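Local coordinates for type IV secretion system protein VirB11 (Brucella suis, PDB 2GZA), which hydrolyses ATP as the hexameric, cytoplasmic ATPase of the VirB type IV secretion system, a virulence factor of this bacterium, at the interface of chains A and B. Sequence-based numbering; all coordinates share one arbitrary frame. Chains: chain A/B, Type IV secretion system protein VirB11.

Contact 1: the interface of chains A and B. Residues chain A 267, 308-310, 313; chain B 298, 301, 311.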
loop_
_atom_site.group_PDB
_atom_site.type_symbol
_atom_site.label_atom_id
_atom_site.label_comp_id
_atom_site.label_asym_id
_atom_site.label_seq_id
_atom_site.Cartn_x
_atom_site.Cartn_y
_atom_site.Cartn_z
ATOM N N TYR A 267 -4.561 9.582 16.046
ATOM C CA TYR A 267 -5.600 8.691 15.584
ATOM C C TYR A 267 -6.365 8.087 16.761
ATOM O O TYR A 267 -7.589 8.021 16.746
ATOM C CB TYR A 267 -4.988 7.600 14.713
ATOM C CG TYR A 267 -5.981 6.574 14.255
ATOM C CD1 TYR A 267 -6.790 6.813 13.147
ATOM C CD2 TYR A 267 -6.122 5.366 14.932
ATOM C CE1 TYR A 267 -7.712 5.875 12.723
ATOM C CE2 TYR A 267 -7.042 4.419 14.516
ATOM C CZ TYR A 267 -7.830 4.681 13.409
ATOM O OH TYR A 267 -8.734 3.743 12.994
ATOM N N GLN A 308 -5.003 4.423 6.225
ATOM C CA GLN A 308 -6.049 3.854 5.381
ATOM C C GLN A 308 -7.129 4.870 5.051
ATOM O O GLN A 308 -7.874 4.698 4.080
ATOM C CB GLN A 308 -6.699 2.667 6.078
ATOM C CG GLN A 308 -5.773 1.856 6.957
ATOM C CD GLN A 308 -4.840 0.962 6.178
ATOM O OE1 GLN A 308 -4.706 1.076 4.951
ATOM N NE2 GLN A 308 -4.186 0.049 6.889
ATOM N N LEU A 309 -7.217 5.910 5.875
ATOM C CA LEU A 309 -8.226 6.940 5.721
ATOM C C LEU A 309 -7.825 7.912 4.625
ATOM O O LEU A 309 -6.702 8.414 4.622
ATOM C CB LEU A 309 -8.440 7.699 7.042
ATOM C CG LEU A 309 -8.815 6.890 8.286
ATOM C CD1 LEU A 309 -8.710 7.749 9.526
ATOM C CD2 LEU A 309 -10.205 6.294 8.162
ATOM N N PRO A 310 -8.739 8.170 3.676
ATOM C CA PRO A 310 -8.515 9.269 2.750
ATOM C C PRO A 310 -8.321 10.563 3.537
ATOM O O PRO A 310 -8.885 10.734 4.630
ATOM C CB PRO A 310 -9.805 9.315 1.943
ATOM C CG PRO A 310 -10.338 7.914 2.018
ATOM C CD PRO A 310 -10.000 7.462 3.402
ATOM N N ILE A 313 -11.292 12.407 4.837
ATOM C CA ILE A 313 -11.932 11.715 5.953
ATOM C C ILE A 313 -11.240 12.048 7.277
ATOM O O ILE A 313 -11.900 12.251 8.311
ATOM C CB ILE A 313 -11.974 10.184 5.709
ATOM C CG1 ILE A 313 -12.834 9.848 4.476
ATOM C CG2 ILE A 313 -12.450 9.433 6.964
ATOM C CD1 ILE A 313 -14.246 10.471 4.462
ATOM N N LEU B 298 -13.514 2.531 11.582
ATOM C CA LEU B 298 -12.183 2.383 12.150
ATOM C C LEU B 298 -11.958 0.972 12.655
ATOM O O LEU B 298 -10.861 0.444 12.556
ATOM C CB LEU B 298 -11.990 3.386 13.287
ATOM C CG LEU B 298 -11.487 4.800 12.996
ATOM C CD1 LEU B 298 -11.759 5.275 11.579
ATOM C CD2 LEU B 298 -12.051 5.777 14.031
ATOM N N LEU B 301 -11.204 -1.377 9.713
ATOM C CA LEU B 301 -9.820 -1.214 9.286
ATOM C C LEU B 301 -8.807 -1.963 10.151
ATOM O O LEU B 301 -7.626 -2.024 9.812
ATOM C CB LEU B 301 -9.470 0.272 9.194
ATOM C CG LEU B 301 -10.202 1.057 8.103
ATOM C CD1 LEU B 301 -10.018 2.541 8.315
ATOM C CD2 LEU B 301 -9.735 0.649 6.712
ATOM N N TYR B 311 -12.161 3.169 2.017
ATOM C CA TYR B 311 -12.987 3.707 3.085
ATOM C C TYR B 311 -14.440 3.896 2.644
ATOM O O TYR B 311 -15.364 3.595 3.405
ATOM C CB TYR B 311 -12.395 5.002 3.635
ATOM C CG TYR B 311 -13.189 5.597 4.778
ATOM C CD1 TYR B 311 -12.979 5.186 6.091
ATOM C CD2 TYR B 311 -14.158 6.560 4.540
ATOM C CE1 TYR B 311 -13.712 5.732 7.138
ATOM C CE2 TYR B 311 -14.888 7.105 5.573
ATOM C CZ TYR B 311 -14.669 6.687 6.869
ATOM O OH TYR B 311 -15.419 7.246 7.882
#
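The ring of B:Tyr311 carries A:Ile313 on one face. Methyl CG2 lies 3.8 Å from the ring centroid, shifted toward the rim, in a CH-pi contact. CG1 and CD1 of the same isoleucine run on along the CD2 and CE2 side of the ring. On the same side of the ring plane, but out beyond the CD1-CE1 rim, A:Leu309 CD2 comes within 3.6 Å of B:Tyr311 CD1 and also touches CE1. The second flat group, the ring of A:Tyr267, has A:Leu309 CD1 of its own chain at its edge, in plane.

This is a subunit interface of the VirB11 hexamer, a ring ATPase of the GSP E family. B:Tyr311 opens helix 311-321 of chain B and faces the loop and first turn of the same helix in chain A. Its CG is anti to the backbone N, and this chi1 of -178° swings the ring under A:Ile313. A:Pro310 CD packs on B:Tyr311 CB at 3.4 Å, the two side chains crossing at about a right angle.

One methyl of A:Leu309, CD2, serves several partners. Besides the tyrosine, it meets B:Leu301 CD1 at 3.8 Å and B:Leu298 CD1 at 3.9 Å. The hydroxyl end of A:Tyr267 points at B:Leu298 but is modelled too close to it, so the detail there is doubtful. A:Gln308 and B:Leu301 lie alongside each other, pointing opposite ways, with A:Gln308 CB against B:Leu301 CD2 at 3.7 Å.

Contact 2: the interface of chains A and B. Residues chain A 316-317, 320, 353; chain B 290-291, 294, 315.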
loop_
_atom_site.group_PDB
_atom_site.type_symbol
_atom_site.label_atom_id
_atom_site.label_comp_id
_atom_site.label_asym_id
_atom_site.label_seq_id
_atom_site.Cartn_x
_atom_site.Cartn_y
_atom_site.Cartn_z
ATOM N N ARG A 316 -12.275 15.456 8.182
ATOM C CA ARG A 316 -13.646 15.425 8.661
ATOM C C ARG A 316 -13.733 14.884 10.096
ATOM O O ARG A 316 -14.537 15.360 10.907
ATOM C CB ARG A 316 -14.515 14.604 7.726
ATOM C CG ARG A 316 -15.982 14.712 8.047
ATOM C CD ARG A 316 -16.535 13.357 8.342
ATOM N NE ARG A 316 -17.031 12.700 7.145
ATOM C CZ ARG A 316 -18.283 12.279 7.009
ATOM N NH1 ARG A 316 -19.156 12.450 7.992
ATOM N NH2 ARG A 316 -18.666 11.685 5.891
ATOM N N LEU A 317 -12.904 13.893 10.403
ATOM C CA LEU A 317 -12.833 13.349 11.751
ATOM C C LEU A 317 -12.363 14.363 12.765
ATOM O O LEU A 317 -12.889 14.422 13.878
ATOM C CB LEU A 317 -11.915 12.132 11.808
ATOM C CG LEU A 317 -12.583 10.774 11.958
ATOM C CD1 LEU A 317 -13.674 10.833 13.035
ATOM C CD2 LEU A 317 -13.156 10.334 10.631
ATOM N N LEU A 320 -15.167 16.769 13.525
ATOM C CA LEU A 320 -16.243 16.153 14.295
ATOM C C LEU A 320 -15.876 16.036 15.755
ATOM O O LEU A 320 -16.743 16.011 16.617
ATOM C CB LEU A 320 -16.568 14.765 13.757
ATOM C CG LEU A 320 -17.479 14.672 12.536
ATOM C CD1 LEU A 320 -17.472 13.242 12.004
ATOM C CD2 LEU A 320 -18.903 15.129 12.852
ATOM N N LEU A 353 -21.721 18.518 8.994
ATOM C CA LEU A 353 -20.818 17.402 8.711
ATOM C C LEU A 353 -20.774 16.413 9.869
ATOM O O LEU A 353 -21.705 15.633 10.062
ATOM C CB LEU A 353 -19.412 17.905 8.370
ATOM N N GLU B 290 -23.673 9.564 14.022
ATOM C CA GLU B 290 -22.672 9.652 12.958
ATOM C C GLU B 290 -21.309 9.144 13.431
ATOM O O GLU B 290 -20.611 8.449 12.686
ATOM C CB GLU B 290 -22.560 11.082 12.428
ATOM C CG GLU B 290 -21.436 11.282 11.415
ATOM C CD GLU B 290 -21.280 12.726 10.994
ATOM O OE1 GLU B 290 -22.152 13.554 11.341
ATOM O OE2 GLU B 290 -20.281 13.035 10.307
ATOM N N LEU B 291 -20.946 9.479 14.668
ATOM C CA LEU B 291 -19.712 8.974 15.253
ATOM C C LEU B 291 -19.711 7.453 15.409
ATOM O O LEU B 291 -18.646 6.838 15.450
ATOM C CB LEU B 291 -19.396 9.670 16.583
ATOM C CG LEU B 291 -18.893 11.113 16.483
ATOM C CD1 LEU B 291 -18.921 11.800 17.841
ATOM C CD2 LEU B 291 -17.498 11.167 15.874
ATOM N N GLU B 294 -18.705 6.280 12.132
ATOM C CA GLU B 294 -17.328 6.736 12.059
ATOM C C GLU B 294 -16.409 5.776 12.801
ATOM O O GLU B 294 -15.377 5.377 12.258
ATOM C CB GLU B 294 -17.228 8.143 12.619
ATOM C CG GLU B 294 -16.219 8.976 11.932
ATOM C CD GLU B 294 -16.628 9.411 10.531
ATOM O OE1 GLU B 294 -15.817 9.240 9.598
ATOM O OE2 GLU B 294 -17.744 9.938 10.356
ATOM N N ARG B 315 -17.842 2.394 4.501
ATOM C CA ARG B 315 -18.982 3.238 4.847
ATOM C C ARG B 315 -20.253 2.792 4.138
ATOM O O ARG B 315 -21.351 2.873 4.701
ATOM C CB ARG B 315 -18.696 4.710 4.535
ATOM C CG ARG B 315 -17.694 5.364 5.477
ATOM C CD ARG B 315 -18.080 5.203 6.955
ATOM N NE ARG B 315 -19.311 5.913 7.274
ATOM C CZ ARG B 315 -19.374 7.136 7.788
ATOM N NH1 ARG B 315 -18.272 7.818 8.082
ATOM N NH2 ARG B 315 -20.556 7.674 8.020
#
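A:Arg316 reaches across to B:Glu290 and B:Glu294, two acids one turn apart on helix 289-300 of chain B. This is a charged patch of a subunit interface in the VirB11 ring, with leucines packed around it.

The side chain of B:Glu290 can be followed outward. CB and CG form a straight stem: CG is anti to the backbone N (chi1 174°), and the chain stays extended beyond it. This carries the carboxylate over to chain A. Its carbon CD lies 3.9 Å from A:Leu320 CD2 and at the edge of the A:Arg316 guanidinium, in plane. At the tip, OE2 accepts a hydrogen bond from A:Arg316 NH1 at 2.6 Å, which is also a salt bridge. The bond is well bent, 116° at the hydrogen. OE2 is met on its anti side, and the donor stands out of the carboxylate plane. The guanidinium and carboxylate planes are 73° apart, so this is not a flat, two-pronged pairing. The other oxygen, OE1, is modelled against the backbone carbonyl O of A:Leu353. Both atoms are acceptors, so that approach is a clash and doubtful; the leucine side chain is incomplete.

A:Arg316 bends at chi2 and chi3, bringing NH1 to face both acids from one side. NH1 makes a longer salt bridge to B:Glu294 OE2 at 3.7 Å. On its own side, B:Arg315 NH1 gives that same oxygen a weak hydrogen bond of 3.2 Å. B:Glu294 OE2 thus has an arginine of each chain nearby, which would probably favour the charged form of the acid.

A:Leu317 meets B:Glu294 head-on, CD1 against CG, and packs on its aliphatic part. A:Leu320 lies across both acids, its CD1 3.7 Å from B:Glu294 OE2.

Contact 1 and contact 2 are neighbouring parts of one subunit interface, with the centres of their C-alpha atoms about 11 Å apart. On chain A, the start of helix 311-321 belongs to contact 1 and its later turns to contact 2. Contact 1 is largely apolar, whereas contact 2 adds charge pairing. Helix 311-321 takes part from both chains but with different residues, whereas helix 289-300 takes part only from chain B among the residues given, as fits a head-to-tail ring. Repeated between subunits, the pair would help hold the hexamer together.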